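Local coordinates for D-isomer specific 2-hydroxyacid dehydrogenase family protein (Desulfovibrio vulgaris, PDB 5TX7) that probably catalyses the NAD(P)-dependent interconversion of a D-2-hydroxyacid and the corresponding 2-oxoacid, at residues Phe199-Val205 and Ser226-Tyr232; Glu145-Lys149 and Leu170-Val174. All coordinates share one frame; numbering follows the deposited sequence.

Contact 1 of 2, residues Phe199-Val205 and Ser226-Tyr232; sequences FTSADVV and SMRPGSY
R228 is tied to the end of helix 195-201 through a water as well as directly: its backbone N donates at 2.7 Å to a water that lies within donating distance of F199 O and A202 O, at and just after the helix end, and over one face of the R228 guanidinium. A second water joins T200 O to S226 O, and a third joins D203 OD1 to S231 OG, whose own hydroxyl donates to R228 O.

R228 reaches over this helix end. Its NE meets D203 OD1 at 3.3 Å, on the syn side of the carboxylate and nearly in the guanidinium plane, although the two planes stand 60° apart; this is the salt bridge. NH2 adds a weak, bent bond to S201 O. The chain turns at chi3 (-89°), which brings the guanidinium across to D203, while D203 OD2 is held by T150 N.

Beneath the polar layer, M227 SD approaches the edge of the F199 ring, 3.8 Å from CD2, a Met-aromatic contact 85° off the ring normal. The bend at M227 chi3 carries CE on to V205 CG2 at 3.5 Å.

Two backbone bonds, Y232 N to D203 O and V205 N to Y232 O, start parallel pairing of strands 204-207 and 231-235. Strand 150-154 adjoins V204 and V205, and helix 100-116 packs against V204 and Y232.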
ATOM      1  N   PHE A 199      -4.910  18.128 -14.463  1.00 44.58           N
ATOM      2  CA  PHE A 199      -6.133  18.036 -13.627  1.00 42.86           C
ATOM      3  C   PHE A 199      -7.393  17.552 -14.348  1.00 46.26           C
ATOM      4  O   PHE A 199      -8.198  16.851 -13.727  1.00 46.60           O
ATOM      5  CB  PHE A 199      -6.412  19.350 -12.883  1.00 41.51           C
ATOM      6  CG  PHE A 199      -5.526  19.542 -11.696  1.00 39.73           C
ATOM      7  CD1 PHE A 199      -4.287  20.151 -11.842  1.00 39.77           C
ATOM      8  CD2 PHE A 199      -5.891  19.046 -10.452  1.00 37.83           C
ATOM      9  CE1 PHE A 199      -3.438  20.301 -10.765  1.00 39.03           C
ATOM     10  CE2 PHE A 199      -5.061  19.219  -9.368  1.00 37.89           C
ATOM     11  CZ  PHE A 199      -3.825  19.835  -9.528  1.00 38.62           C
ATOM     12  N   THR A 200      -7.562  17.882 -15.641  1.00 48.39           N
ATOM     13  CA  THR A 200      -8.720  17.398 -16.383  1.00 50.77           C
ATOM     14  C   THR A 200      -8.592  15.904 -16.741  1.00 49.75           C
ATOM     15  O   THR A 200      -9.600  15.237 -16.905  1.00 52.08           O
ATOM     16  CB  THR A 200      -9.064  18.223 -17.666  1.00 55.83           C
ATOM     17  OG1 THR A 200      -8.083  18.036 -18.675  1.00 59.57           O
ATOM     18  CG2 THR A 200      -9.182  19.684 -17.403  1.00 57.68           C
ATOM     19  N   SER A 201      -7.370  15.392 -16.865  1.00 48.10           N
ATOM     20  CA  SER A 201      -7.142  14.010 -17.332  1.00 49.50           C
ATOM     21  C   SER A 201      -6.814  12.993 -16.242  1.00 49.11           C
ATOM     22  O   SER A 201      -6.945  11.811 -16.481  1.00 55.49           O
ATOM     23  CB  SER A 201      -6.001  13.984 -18.346  1.00 48.37           C
ATOM     24  OG  SER A 201      -6.344  14.751 -19.481  1.00 54.12           O
ATOM     25  N   ALA A 202      -6.367  13.441 -15.069  1.00 47.04           N
ATOM     26  CA  ALA A 202      -5.930  12.547 -14.009  1.00 47.71           C
ATOM     27  C   ALA A 202      -7.062  12.106 -13.093  1.00 47.58           C
ATOM     28  O   ALA A 202      -7.869  12.917 -12.647  1.00 49.65           O
ATOM     29  CB  ALA A 202      -4.858  13.214 -13.178  1.00 47.86           C
ATOM     30  N   ASP A 203      -7.071  10.807 -12.808  1.00 46.41           N
ATOM     31  CA  ASP A 203      -7.921  10.214 -11.777  1.00 45.17           C
ATOM     32  C   ASP A 203      -7.296  10.279 -10.387  1.00 40.57           C
ATOM     33  O   ASP A 203      -8.017  10.250  -9.404  1.00 41.68           O
ATOM     34  CB  ASP A 203      -8.219   8.751 -12.114  1.00 46.65           C
ATOM     35  CG  ASP A 203      -8.958   8.604 -13.410  1.00 48.91           C
ATOM     36  OD1 ASP A 203     -10.055   9.169 -13.524  1.00 48.40           O
ATOM     37  OD2 ASP A 203      -8.422   7.956 -14.349  1.00 53.60           O
ATOM     38  N   VAL A 204      -5.967  10.287 -10.322  1.00 38.81           N
ATOM     39  CA  VAL A 204      -5.229  10.477  -9.089  1.00 37.71           C
ATOM     40  C   VAL A 204      -4.183  11.532  -9.359  1.00 37.03           C
ATOM     41  O   VAL A 204      -3.436  11.416 -10.315  1.00 37.86           O
ATOM     42  CB  VAL A 204      -4.480   9.203  -8.648  1.00 38.90           C
ATOM     43  CG1 VAL A 204      -3.746   9.441  -7.322  1.00 38.74           C
ATOM     44  CG2 VAL A 204      -5.432   8.026  -8.552  1.00 39.67           C
ATOM     45  N   VAL A 205      -4.108  12.533  -8.492  1.00 37.91           N
ATOM     46  CA  VAL A 205      -3.104  13.566  -8.583  1.00 37.62           C
ATOM     47  C   VAL A 205      -2.208  13.466  -7.365  1.00 38.44           C
ATOM     48  O   VAL A 205      -2.721  13.508  -6.259  1.00 39.56           O
ATOM     49  CB  VAL A 205      -3.748  14.971  -8.574  1.00 38.88           C
ATOM     50  CG1 VAL A 205      -2.678  16.054  -8.445  1.00 39.79           C
ATOM     51  CG2 VAL A 205      -4.497  15.196  -9.862  1.00 41.38           C
ATOM     52  N   SER A 226     -12.335  21.183 -12.440  1.00 46.00           N
ATOM     53  CA  SER A 226     -11.970  20.547 -13.708  1.00 46.84           C
ATOM     54  C   SER A 226     -11.813  19.026 -13.618  1.00 45.45           C
ATOM     55  O   SER A 226     -11.798  18.355 -14.639  1.00 48.42           O
ATOM     56  CB  SER A 226     -10.687  21.186 -14.288  1.00 46.89           C
ATOM     57  OG  SER A 226      -9.516  20.632 -13.734  1.00 42.28           O
ATOM     58  N   MET A 227     -11.668  18.489 -12.415  1.00 44.42           N
ATOM     59  CA  MET A 227     -11.374  17.057 -12.250  1.00 44.81           C
ATOM     60  C   MET A 227     -12.637  16.238 -12.425  1.00 46.08           C
ATOM     61  O   MET A 227     -13.749  16.738 -12.206  1.00 51.28           O
ATOM     62  CB  MET A 227     -10.785  16.764 -10.877  1.00 43.68           C
ATOM     63  CG  MET A 227      -9.402  17.360 -10.662  1.00 45.31           C
ATOM     64  SD  MET A 227      -8.682  16.887  -9.084  1.00 49.50           S
ATOM     65  CE  MET A 227      -8.020  15.306  -9.618  1.00 46.91           C
ATOM     66  N   ARG A 228     -12.466  14.992 -12.833  1.00 46.29           N
ATOM     67  CA  ARG A 228     -13.559  14.049 -12.905  1.00 50.10           C
ATOM     68  C   ARG A 228     -14.051  13.717 -11.496  1.00 48.16           C
ATOM     69  O   ARG A 228     -13.233  13.568 -10.576  1.00 47.42           O
ATOM     70  CB  ARG A 228     -13.120  12.771 -13.595  1.00 56.98           C
ATOM     71  CG  ARG A 228     -12.869  12.952 -15.062  1.00 68.70           C
ATOM     72  CD  ARG A 228     -12.919  11.600 -15.751  1.00 78.33           C
ATOM     73  NE  ARG A 228     -11.608  10.962 -15.770  1.00 80.25           N
ATOM     74  CZ  ARG A 228     -10.624  11.268 -16.614  1.00 86.51           C
ATOM     75  NH1 ARG A 228     -10.760  12.221 -17.545  1.00 86.01           N
ATOM     76  NH2 ARG A 228      -9.475  10.604 -16.531  1.00 93.03           N
ATOM     77  N   PRO A 229     -15.382  13.582 -11.325  1.00 44.68           N
ATOM     78  CA  PRO A 229     -15.876  13.186 -10.019  1.00 46.01           C
ATOM     79  C   PRO A 229     -15.410  11.782  -9.664  1.00 46.58           C
ATOM     80  O   PRO A 229     -15.300  10.929 -10.553  1.00 50.62           O
ATOM     81  CB  PRO A 229     -17.386  13.255 -10.178  1.00 47.47           C
ATOM     82  CG  PRO A 229     -17.609  13.032 -11.608  1.00 47.45           C
ATOM     83  CD  PRO A 229     -16.463  13.661 -12.307  1.00 45.93           C
ATOM     84  N   GLY A 230     -15.104  11.567  -8.390  1.00 41.57           N
ATOM     85  CA  GLY A 230     -14.521  10.315  -7.953  1.00 40.32           C
ATOM     86  C   GLY A 230     -13.000  10.267  -7.960  1.00 40.37           C
ATOM     87  O   GLY A 230     -12.416   9.184  -7.772  1.00 42.15           O
ATOM     88  N   SER A 231     -12.339  11.410  -8.130  1.00 38.05           N
ATOM     89  CA  SER A 231     -10.863  11.439  -8.199  1.00 39.12           C
ATOM     90  C   SER A 231     -10.204  11.515  -6.825  1.00 39.20           C
ATOM     91  O   SER A 231     -10.868  11.755  -5.797  1.00 38.57           O
ATOM     92  CB  SER A 231     -10.394  12.604  -9.074  1.00 40.65           C
ATOM     93  OG  SER A 231     -10.818  12.404 -10.429  1.00 41.72           O
ATOM     94  N   TYR A 232      -8.895  11.258  -6.809  1.00 38.88           N
ATOM     95  CA  TYR A 232      -8.108  11.227  -5.573  1.00 38.37           C
ATOM     96  C   TYR A 232      -6.990  12.263  -5.617  1.00 37.09           C
ATOM     97  O   TYR A 232      -6.368  12.449  -6.664  1.00 37.04           O
ATOM     98  CB  TYR A 232      -7.515   9.838  -5.339  1.00 38.70           C
ATOM     99  CG  TYR A 232      -8.540   8.764  -5.067  1.00 43.15           C
ATOM    100  CD1 TYR A 232      -9.057   8.570  -3.782  1.00 47.62           C
ATOM    101  CD2 TYR A 232      -9.033   7.957  -6.098  1.00 44.07           C
ATOM    102  CE1 TYR A 232      -9.993   7.573  -3.519  1.00 49.40           C
ATOM    103  CE2 TYR A 232      -9.983   6.976  -5.852  1.00 47.80           C
ATOM    104  CZ  TYR A 232     -10.477   6.790  -4.566  1.00 51.95           C
ATOM    105  OH  TYR A 232     -11.426   5.800  -4.326  1.00 57.07           O
TER
HETATM  106  O   HOH W   1      -9.954  14.401 -13.771  1.00 47.49           O
HETATM  107  O   HOH W   2     -12.145  16.180 -16.610  1.00 46.77           O
HETATM  108  O   HOH W   3     -11.354   9.897 -11.203  1.00 44.58           O
HETATM  109  O   HOH W   4     -10.354   7.785  -9.346  1.00 48.31           O

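Contact 2 of 2, residues Glu145-Lys149 and Leu170-Val174; sequences ELTGK and LGMNV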
ATOM      1  N   GLU A 145      -9.695  -0.646  -7.786  1.00 55.81           N
ATOM      2  CA  GLU A 145      -8.481  -1.077  -8.450  1.00 54.56           C
ATOM      3  C   GLU A 145      -7.877   0.157  -9.093  1.00 52.65           C
ATOM      4  O   GLU A 145      -8.619   1.004  -9.602  1.00 52.22           O
ATOM      5  CB  GLU A 145      -8.855  -2.088  -9.520  1.00 56.54           C
ATOM      6  CG  GLU A 145      -7.895  -3.237  -9.695  1.00 59.19           C
ATOM      7  CD  GLU A 145      -8.380  -4.204 -10.775  1.00 63.45           C
ATOM      8  OE1 GLU A 145      -7.981  -3.996 -11.940  1.00 66.02           O
ATOM      9  OE2 GLU A 145      -9.184  -5.138 -10.484  1.00 59.47           O
ATOM     10  N   LEU A 146      -6.550   0.270  -9.073  1.00 51.25           N
ATOM     11  CA  LEU A 146      -5.883   1.381  -9.773  1.00 48.19           C
ATOM     12  C   LEU A 146      -5.738   1.141 -11.276  1.00 46.67           C
ATOM     13  O   LEU A 146      -5.520   2.096 -12.018  1.00 45.56           O
ATOM     14  CB  LEU A 146      -4.534   1.678  -9.140  1.00 46.18           C
ATOM     15  CG  LEU A 146      -4.598   2.069  -7.655  1.00 47.17           C
ATOM     16  CD1 LEU A 146      -3.210   2.209  -7.069  1.00 44.85           C
ATOM     17  CD2 LEU A 146      -5.370   3.360  -7.415  1.00 47.83           C
ATOM     18  N   THR A 147      -5.927  -0.093 -11.737  1.00 47.94           N
ATOM     19  CA  THR A 147      -5.743  -0.441 -13.145  1.00 52.16           C
ATOM     20  C   THR A 147      -6.576   0.412 -14.060  1.00 50.57           C
ATOM     21  O   THR A 147      -7.756   0.591 -13.815  1.00 52.78           O
ATOM     22  CB  THR A 147      -6.097  -1.907 -13.427  1.00 55.65           C
ATOM     23  OG1 THR A 147      -5.535  -2.716 -12.398  1.00 59.35           O
ATOM     24  CG2 THR A 147      -5.517  -2.371 -14.757  1.00 57.48           C
ATOM     25  N   GLY A 148      -5.928   0.961 -15.086  1.00 50.18           N
ATOM     26  CA  GLY A 148      -6.571   1.838 -16.053  1.00 50.50           C
ATOM     27  C   GLY A 148      -6.843   3.276 -15.619  1.00 49.37           C
ATOM     28  O   GLY A 148      -7.275   4.073 -16.442  1.00 51.34           O
ATOM     29  N   LYS A 149      -6.600   3.615 -14.355  1.00 45.96           N
ATOM     30  CA  LYS A 149      -6.672   5.005 -13.918  1.00 47.79           C
ATOM     31  C   LYS A 149      -5.427   5.781 -14.370  1.00 45.85           C
ATOM     32  O   LYS A 149      -4.390   5.187 -14.646  1.00 46.02           O
ATOM     33  CB  LYS A 149      -6.799   5.113 -12.392  1.00 48.95           C
ATOM     34  CG  LYS A 149      -8.038   4.507 -11.757  1.00 50.38           C
ATOM     35  CD  LYS A 149      -8.164   5.028 -10.319  1.00 53.14           C
ATOM     36  CE  LYS A 149      -9.448   4.644  -9.593  1.00 55.65           C
ATOM     37  NZ  LYS A 149     -10.668   4.552 -10.452  1.00 59.42           N
ATOM     38  N   LEU A 170       1.500  -0.743 -11.401  1.00 48.84           N
ATOM     39  CA  LEU A 170       0.129  -1.029 -10.975  1.00 47.37           C
ATOM     40  C   LEU A 170      -0.916  -0.923 -12.116  1.00 49.77           C
ATOM     41  O   LEU A 170      -2.115  -0.925 -11.844  1.00 53.76           O
ATOM     42  CB  LEU A 170      -0.272  -0.078  -9.839  1.00 45.90           C
ATOM     43  CG  LEU A 170       0.496  -0.231  -8.536  1.00 44.98           C
ATOM     44  CD1 LEU A 170       0.419   1.072  -7.779  1.00 43.70           C
ATOM     45  CD2 LEU A 170      -0.021  -1.378  -7.681  1.00 46.01           C
ATOM     46  N   GLY A 171      -0.482  -0.789 -13.368  1.00 48.55           N
ATOM     47  CA  GLY A 171      -1.396  -0.668 -14.514  1.00 48.17           C
ATOM     48  C   GLY A 171      -2.027   0.697 -14.754  1.00 47.43           C
ATOM     49  O   GLY A 171      -3.021   0.779 -15.457  1.00 48.79           O
ATOM     50  N   MET A 172      -1.458   1.757 -14.181  1.00 45.57           N
ATOM     51  CA  MET A 172      -1.975   3.108 -14.369  1.00 43.94           C
ATOM     52  C   MET A 172      -1.276   3.774 -15.553  1.00 46.58           C
ATOM     53  O   MET A 172      -0.119   3.490 -15.848  1.00 46.10           O
ATOM     54  CB  MET A 172      -1.755   3.979 -13.127  1.00 41.16           C
ATOM     55  CG  MET A 172      -2.264   3.403 -11.834  1.00 41.12           C
ATOM     56  SD  MET A 172      -2.012   4.434 -10.376  1.00 40.02           S
ATOM     57  CE  MET A 172      -3.326   5.624 -10.683  1.00 39.76           C
ATOM     58  N   ASN A 173      -1.996   4.675 -16.209  1.00 47.11           N
ATOM     59  CA  ASN A 173      -1.399   5.590 -17.150  1.00 49.30           C
ATOM     60  C   ASN A 173      -0.763   6.665 -16.315  1.00 45.84           C
ATOM     61  O   ASN A 173      -1.255   6.967 -15.227  1.00 47.36           O
ATOM     62  CB  ASN A 173      -2.448   6.218 -18.053  1.00 54.40           C
ATOM     63  CG  ASN A 173      -3.259   5.180 -18.786  1.00 60.86           C
ATOM     64  OD1 ASN A 173      -2.754   4.523 -19.658  1.00 75.67           O
ATOM     65  ND2 ASN A 173      -4.510   5.028 -18.439  1.00 63.51           N
ATOM     66  N   VAL A 174       0.318   7.241 -16.824  1.00 44.05           N
ATOM     67  CA  VAL A 174       1.056   8.284 -16.132  1.00 43.88           C
ATOM     68  C   VAL A 174       1.128   9.527 -17.021  1.00 45.08           C
ATOM     69  O   VAL A 174       1.393   9.442 -18.217  1.00 49.00           O
ATOM     70  CB  VAL A 174       2.471   7.820 -15.760  1.00 44.09           C
ATOM     71  CG1 VAL A 174       3.211   8.889 -14.983  1.00 43.46           C
ATOM     72  CG2 VAL A 174       2.410   6.528 -14.952  1.00 43.12           C
TER
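M172 lies across L146, its CG and SD both 3.9 Å from L146 CB, and the two side chains run obliquely to one another. The M172 chain leaves the backbone extended through chi2 and bends at chi3 (76°), so that SD stays beside L146 while CE turns to K149 CB, 3.9 Å away. One thioether thus touches the residues at both ends of the type II turn L146-K149. L146 and L170 take a different arrangement: they lie side by side and point the same way, meeting through their CD1 methyls at 3.9 Å. Helix 100-116 packs against both leucines, with L111, L112 and C115 touching L146 and F108 touching L170.

The backbone fixes this arrangement at two points. G148 N donates to G171 O over 2.9 Å in a nearly straight bond, 168° at hydrogen, yet approaches from above the carbonyl plane. Further along, N173 N donates to K149 O, also at 2.9 Å, with a more bent angle of 143°. The amide of N173 comes up beside the turn, its ND2 3.5 Å from G148 O.

At the subunit interface, T147 OG1 donates to E145 OE1 at 2.8 Å, and E145 OE2 bonds to S291 of the second subunit; Q105 of that subunit accepts from L146 N and packs on T147 and L170. The K149 ammonium forms a salt bridge with E144.

G171, with positive phi, is the C-prime residue of a Schellman motif that closes helix 158-169. The turn that leads into strand 150-154 docks on the helix-to-strand junction of the beta-alpha-beta unit 150-154, 158-169, 173-177, consistent with a Rossmann-type NAD-binding domain.

Contact 2 closes in the chain before contact 1 opens, and their centres lie 13 Å apart at one end of the same seven-stranded parallel sheet. Strand 150-154, entered from the 145-149 turn, lies between strands 173-177 and 204-207, so the contacts are neighbours across the sheet. They touch directly: D203 OD2 packs 3.5 Å from K149 CA, and V204 CG2 lies 3.8 Å from M172 CE. E144 gives a further connection, bonding Y232 OH of contact 1 and K149 NZ of contact 2. Only contact 2 reaches the second subunit. Both fall within the predicted NAD-binding domain, and a bound PEG stays about 14 Å from the Y232 side chain.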